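Local coordinates for urocanate hydratase (Paenibacillus sp. Soil724D2, PDB 7NED), which probably hydrates thiourocanate during bacterial ergothioneine breakdown, working with NAD+ as cofactor, and binds urocanate, at residues T70-S75 with L90-N95; A124-Y129 with L475-S480. All blocks are in the same frame, centred on the assembly; numbering follows the deposited sequence.

Interaction 1 of 2, residues T70-S75 with L90-N95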
loop_
_atom_site.group_PDB
_atom_site.type_symbol
_atom_site.label_atom_id
_atom_site.label_comp_id
_atom_site.label_asym_id
_atom_site.label_seq_id
_atom_site.Cartn_x
_atom_site.Cartn_y
_atom_site.Cartn_z
ATOM N N THR A 70 -16.117 11.026 -5.585
ATOM C CA THR A 70 -14.683 10.833 -5.443
ATOM C C THR A 70 -14.090 10.539 -6.816
ATOM O O THR A 70 -14.531 9.619 -7.517
ATOM C CB THR A 70 -14.365 9.692 -4.473
ATOM O OG1 THR A 70 -14.942 9.989 -3.195
ATOM C CG2 THR A 70 -12.840 9.502 -4.345
ATOM N N LEU A 71 -13.079 11.316 -7.179
ATOM C CA LEU A 71 -12.240 11.059 -8.341
ATOM C C LEU A 71 -11.095 10.132 -7.949
ATOM O O LEU A 71 -10.377 10.391 -6.980
ATOM C CB LEU A 71 -11.684 12.383 -8.895
ATOM C CG LEU A 71 -10.475 12.342 -9.847
ATOM C CD1 LEU A 71 -10.806 11.557 -11.146
ATOM C CD2 LEU A 71 -9.987 13.749 -10.181
ATOM N N VAL A 72 -10.905 9.076 -8.712
ATOM C CA VAL A 72 -9.816 8.133 -8.482
ATOM C C VAL A 72 -8.690 8.440 -9.449
ATOM O O VAL A 72 -8.904 8.463 -10.671
ATOM C CB VAL A 72 -10.291 6.690 -8.657
ATOM C CG1 VAL A 72 -9.097 5.789 -8.815
ATOM C CG2 VAL A 72 -11.179 6.292 -7.456
ATOM N N ILE A 73 -7.494 8.688 -8.914
ATOM C CA ILE A 73 -6.313 8.939 -9.745
ATOM C C ILE A 73 -5.313 7.803 -9.497
ATOM O O ILE A 73 -5.044 7.431 -8.339
ATOM C CB ILE A 73 -5.708 10.330 -9.455
ATOM C CG1 ILE A 73 -6.608 11.410 -10.073
ATOM C CG2 ILE A 73 -4.250 10.450 -10.020
ATOM C CD1 ILE A 73 -6.298 12.820 -9.538
ATOM N N GLN A 74 -4.740 7.278 -10.580
ATOM C CA GLN A 74 -3.837 6.130 -10.511
ATOM C C GLN A 74 -2.540 6.498 -11.224
ATOM O O GLN A 74 -2.544 6.759 -12.438
ATOM C CB GLN A 74 -4.503 4.891 -11.145
ATOM C CG GLN A 74 -3.671 3.617 -11.159
ATOM C CD GLN A 74 -2.924 3.401 -12.475
ATOM O OE1 GLN A 74 -3.440 3.708 -13.554
ATOM N NE2 GLN A 74 -1.716 2.852 -12.386
ATOM N N SER A 75 -1.420 6.407 -10.499
ATOM C CA SER A 75 -0.147 6.972 -10.947
ATOM C C SER A 75 -0.352 8.176 -11.879
ATOM O O SER A 75 0.107 8.187 -13.025
ATOM C CB SER A 75 0.682 5.863 -11.599
ATOM O OG SER A 75 1.143 4.981 -10.586
ATOM N N LEU A 90 -12.574 13.933 -1.775
ATOM C CA LEU A 90 -12.914 14.250 -3.157
ATOM C C LEU A 90 -12.006 13.513 -4.120
ATOM O O LEU A 90 -12.407 13.207 -5.257
ATOM C CB LEU A 90 -12.794 15.751 -3.409
ATOM C CG LEU A 90 -13.931 16.573 -2.821
ATOM C CD1 LEU A 90 -13.484 18.047 -2.898
ATOM C CD2 LEU A 90 -15.178 16.363 -3.630
ATOM N N ILE A 91 -10.780 13.231 -3.689
ATOM C CA ILE A 91 -9.820 12.495 -4.495
ATOM C C ILE A 91 -9.149 11.454 -3.611
ATOM O O ILE A 91 -8.683 11.785 -2.513
ATOM C CB ILE A 91 -8.759 13.432 -5.104
ATOM C CG1 ILE A 91 -9.412 14.335 -6.150
ATOM C CG2 ILE A 91 -7.662 12.613 -5.777
ATOM C CD1 ILE A 91 -8.441 15.418 -6.656
ATOM N N VAL A 92 -9.074 10.207 -4.087
ATOM C CA VAL A 92 -8.105 9.263 -3.551
ATOM C C VAL A 92 -7.175 8.921 -4.696
ATOM O O VAL A 92 -7.625 8.717 -5.828
ATOM C CB VAL A 92 -8.741 7.983 -2.949
ATOM C CG1 VAL A 92 -9.693 8.367 -1.802
ATOM C CG2 VAL A 92 -9.463 7.179 -4.025
ATOM N N MET A 93 -5.881 8.868 -4.412
ATOM C CA MET A 93 -4.916 8.550 -5.451
ATOM C C MET A 93 -3.831 7.631 -4.914
ATOM O O MET A 93 -3.504 7.650 -3.722
ATOM C CB MET A 93 -4.299 9.847 -6.017
ATOM C CG MET A 93 -3.909 10.853 -4.975
ATOM S SD MET A 93 -2.687 12.008 -5.706
ATOM C CE MET A 93 -3.885 13.007 -6.558
ATOM N N ALA A 94 -3.247 6.843 -5.809
ATOM C CA ALA A 94 -2.164 5.939 -5.441
ATOM C C ALA A 94 -1.169 5.985 -6.579
ATOM O O ALA A 94 -1.535 5.702 -7.725
ATOM C CB ALA A 94 -2.672 4.508 -5.184
ATOM N N ASN A 95 0.062 6.435 -6.288
ATOM C CA ASN A 95 1.035 6.765 -7.328
ATOM C C ASN A 95 2.324 5.964 -7.156
ATOM O O ASN A 95 2.971 6.008 -6.105
ATOM C CB ASN A 95 1.318 8.274 -7.341
ATOM C CG ASN A 95 0.062 9.083 -7.609
ATOM O OD1 ASN A 95 -0.643 8.827 -8.591
ATOM N ND2 ASN A 95 -0.251 10.026 -6.730
#
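Leu-71, Ile-73 and Ser-75 are joined by their backbones to Leu-90, Val-92 and Ala-94, making two parallel neighbours of the large mixed sheet; strand 77-83, antiparallel to strand 69-74 on its other side, lies between them in sequence. Five N-H...O=C bonds alternate in direction, from Leu-71 N to Leu-90 O at 2.8 Å through to Ser-75 N on Ala-94 O at 2.9 Å. The segment axes run 8° apart. Ile-73 is the residue most buried by the other strand. Its CB lies beside Met-93 CB (3.7 Å), CG2 keeps near that same carbon, and CG1, anti to the carbonyl carbon (chi1 -74°), leads to CD1, which meets Met-93 CE at 3.8 Å and Ile-91 CG2 at 4.0 Å. Leu-71 and Ile-91 lie side by side on this face, which Trp-127 joins from a loop. On the other face Val-72 CG2 meets Val-92 CG2 at 3.9 Å, and Leu-463 and Ser-470 of the second subunit pack on these valines. Asp-459 of that subunit accepts a hydrogen bond from Gln-74 NE2 and is hydrogen-bonded to Ser-75 OG, so the C-terminal end of the 70-75 segment meets the second subunit. The Met-93 chain bends at chi3 (80°), and SD accepts a weak hydrogen bond from Asn-95 ND2 at 3.3 Å.

Interaction 2 of 2, residues A124-Y129 with L475-S480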
loop_
_atom_site.group_PDB
_atom_site.type_symbol
_atom_site.label_atom_id
_atom_site.label_comp_id
_atom_site.label_asym_id
_atom_site.label_seq_id
_atom_site.Cartn_x
_atom_site.Cartn_y
_atom_site.Cartn_z
ATOM N N ALA A 124 4.434 15.880 -5.079
ATOM C CA ALA A 124 4.199 16.362 -6.447
ATOM C C ALA A 124 2.854 15.872 -6.978
ATOM O O ALA A 124 1.990 16.671 -7.361
ATOM C CB ALA A 124 5.326 15.912 -7.383
ATOM N N ALA A 125 2.659 14.555 -7.017
ATOM C CA ALA A 125 1.446 14.052 -7.658
ATOM C C ALA A 125 0.208 14.246 -6.806
ATOM O O ALA A 125 -0.910 14.095 -7.324
ATOM C CB ALA A 125 1.589 12.586 -8.010
ATOM N N ALA A 126 0.371 14.559 -5.521
ATOM C CA ALA A 126 -0.761 14.897 -4.678
ATOM C C ALA A 126 -0.963 16.404 -4.546
ATOM O O ALA A 126 -1.906 16.826 -3.873
ATOM C CB ALA A 126 -0.591 14.263 -3.294
ATOM N N TRP A 127 -0.074 17.209 -5.139
ATOM C CA TRP A 127 -0.258 18.642 -5.386
ATOM C C TRP A 127 -0.089 19.319 -4.025
ATOM O O TRP A 127 -0.822 20.261 -3.683
ATOM C CB TRP A 127 -1.665 18.892 -5.902
ATOM C CG TRP A 127 -1.909 18.158 -7.187
ATOM C CD1 TRP A 127 -1.002 17.514 -8.003
ATOM C CD2 TRP A 127 -3.177 17.579 -7.493
ATOM N NE1 TRP A 127 -1.679 16.701 -8.919
ATOM C CE2 TRP A 127 -3.014 16.726 -8.609
ATOM C CE3 TRP A 127 -4.456 17.747 -6.951
ATOM C CZ2 TRP A 127 -4.085 16.056 -9.196
ATOM C CZ3 TRP A 127 -5.537 17.083 -7.559
ATOM C CH2 TRP A 127 -5.338 16.247 -8.658
ATOM N N GLN A 128 0.842 18.829 -3.208
ATOM C CA GLN A 128 0.977 19.345 -1.843
ATOM C C GLN A 128 2.258 20.148 -1.642
ATOM O O GLN A 128 2.543 20.593 -0.519
ATOM C CB GLN A 128 0.875 18.179 -0.824
ATOM C CG GLN A 128 -0.498 17.526 -0.898
ATOM C CD GLN A 128 -0.612 16.126 -0.263
ATOM O OE1 GLN A 128 0.365 15.356 -0.163
ATOM N NE2 GLN A 128 -1.847 15.773 0.114
ATOM N N TYR A 129 3.025 20.323 -2.715
ATOM C CA TYR A 129 4.268 21.054 -2.721
ATOM C C TYR A 129 3.942 22.531 -2.690
ATOM O O TYR A 129 2.982 22.964 -3.345
ATOM C CB TYR A 129 5.015 20.673 -3.986
ATOM C CG TYR A 129 6.356 21.287 -4.200
ATOM C CD1 TYR A 129 7.469 20.796 -3.549
ATOM C CD2 TYR A 129 6.514 22.311 -5.113
ATOM C CE1 TYR A 129 8.722 21.362 -3.776
ATOM C CE2 TYR A 129 7.758 22.882 -5.343
ATOM C CZ TYR A 129 8.858 22.388 -4.661
ATOM O OH TYR A 129 10.102 22.925 -4.851
ATOM N N LEU A 475 -8.360 15.083 0.280
ATOM C CA LEU A 475 -7.546 14.309 -0.648
ATOM C C LEU A 475 -6.627 13.393 0.143
ATOM O O LEU A 475 -5.979 13.835 1.095
ATOM C CB LEU A 475 -6.711 15.236 -1.558
ATOM C CG LEU A 475 -5.812 14.602 -2.635
ATOM C CD1 LEU A 475 -5.607 15.541 -3.843
ATOM C CD2 LEU A 475 -4.460 14.174 -2.084
ATOM N N VAL A 476 -6.541 12.128 -0.265
ATOM C CA VAL A 476 -5.653 11.170 0.379
ATOM C C VAL A 476 -4.849 10.462 -0.704
ATOM O O VAL A 476 -5.375 10.145 -1.777
ATOM C CB VAL A 476 -6.458 10.154 1.231
ATOM C CG1 VAL A 476 -5.536 9.135 1.889
ATOM C CG2 VAL A 476 -7.269 10.892 2.256
ATOM N N THR A 477 -3.587 10.209 -0.424
ATOM C CA THR A 477 -2.707 9.595 -1.409
ATOM C C THR A 477 -1.796 8.575 -0.739
ATOM O O THR A 477 -1.410 8.740 0.417
ATOM C CB THR A 477 -1.868 10.660 -2.141
ATOM O OG1 THR A 477 -1.160 10.043 -3.219
ATOM C CG2 THR A 477 -0.844 11.353 -1.193
ATOM N N ILE A 478 -1.454 7.525 -1.485
ATOM C CA ILE A 478 -0.386 6.595 -1.136
ATOM C C ILE A 478 0.620 6.575 -2.280
ATOM O O ILE A 478 0.261 6.299 -3.431
ATOM C CB ILE A 478 -0.917 5.179 -0.883
ATOM C CG1 ILE A 478 -1.912 5.204 0.268
ATOM C CG2 ILE A 478 0.259 4.268 -0.567
ATOM C CD1 ILE A 478 -2.711 3.861 0.424
ATOM N N HIS A 479 1.887 6.849 -1.963
ATOM C CA HIS A 479 2.955 6.848 -2.962
ATOM C C HIS A 479 3.981 5.789 -2.618
ATOM O O HIS A 479 4.178 5.485 -1.440
ATOM C CB HIS A 479 3.700 8.198 -2.994
ATOM C CG HIS A 479 2.871 9.337 -3.503
ATOM N ND1 HIS A 479 3.407 10.579 -3.759
ATOM C CD2 HIS A 479 1.552 9.424 -3.794
ATOM C CE1 HIS A 479 2.446 11.380 -4.198
ATOM N NE2 HIS A 479 1.314 10.701 -4.239
ATOM N N SER A 480 4.676 5.259 -3.635
ATOM C CA SER A 480 5.905 4.513 -3.364
ATOM C C SER A 480 7.025 5.073 -4.240
ATOM O O SER A 480 6.804 5.896 -5.140
ATOM C CB SER A 480 5.736 2.993 -3.586
ATOM O OG SER A 480 4.828 2.439 -2.634
#
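Ala-126 CB presses on Thr-477 CG2 at 3.6 Å, the closest touch between the 124-129 loop and strand 475-480 and the tight part of the contact. The 124-129 segment opens with a type I beta turn, Ala-124 to Trp-127, closed by Trp-127 N on Ala-124 O (3.1 Å), which presents Ala-126 to the strand. Leu-475 has CG anti to the backbone N (chi1 -178°), and its two methyls divide the work. CD1 meets Trp-127 CE3 at 4.0 Å, the two side chains crossing at about a right angle, while CD2 reaches Gln-128 NE2 at 3.8 Å and Ala-126 CB at 4.1 Å. An alanine at Leu-475 would probably leave a gap between the indole and Gln-128. The His-479 contacts are somewhat longer: CE1 lies 4.0 Å from Ala-126 N, which approaches the ring edge, and 4.1 Å from Ala-125 CB. The ends are loose: Tyr-129, which touches the bound urocanate, misses the strand, and partly exposed Ser-480 misses the loop. No hydrogen bond crosses the contact. Trp-127 NE1 turns to Ala-48 O, Gln-128 NE2 to Thr-495 and OE1 to His-434, and His-479 ND1 to Gly-121 O. Apolar shape thus sets the fit of loop to strand, while the polar groups bond to other parts of the chain.

How the interactions relate
Interactions 1 and 2 have centres about 9 Å apart and meet on one mixed sheet, where strand 91-95 is flanked by strand 69-74 on one side and strand 475-480 on the other, all three parallel. Probable hydrogen bonds from Met-93 N to Val-476 O and from Asn-95 N to Ile-478 O stitch the two together. Along the chain interaction 1 closes before interaction 2 opens. The first lies within the urocanase N-terminal domain, whereas the second joins that domain to the C-terminal one across 345 residues that include the Rossmann-like domain. The shared sheet therefore unites distant parts of the sequence, with dimer contacts at both interactions and urocanate beside the 124-129 loop.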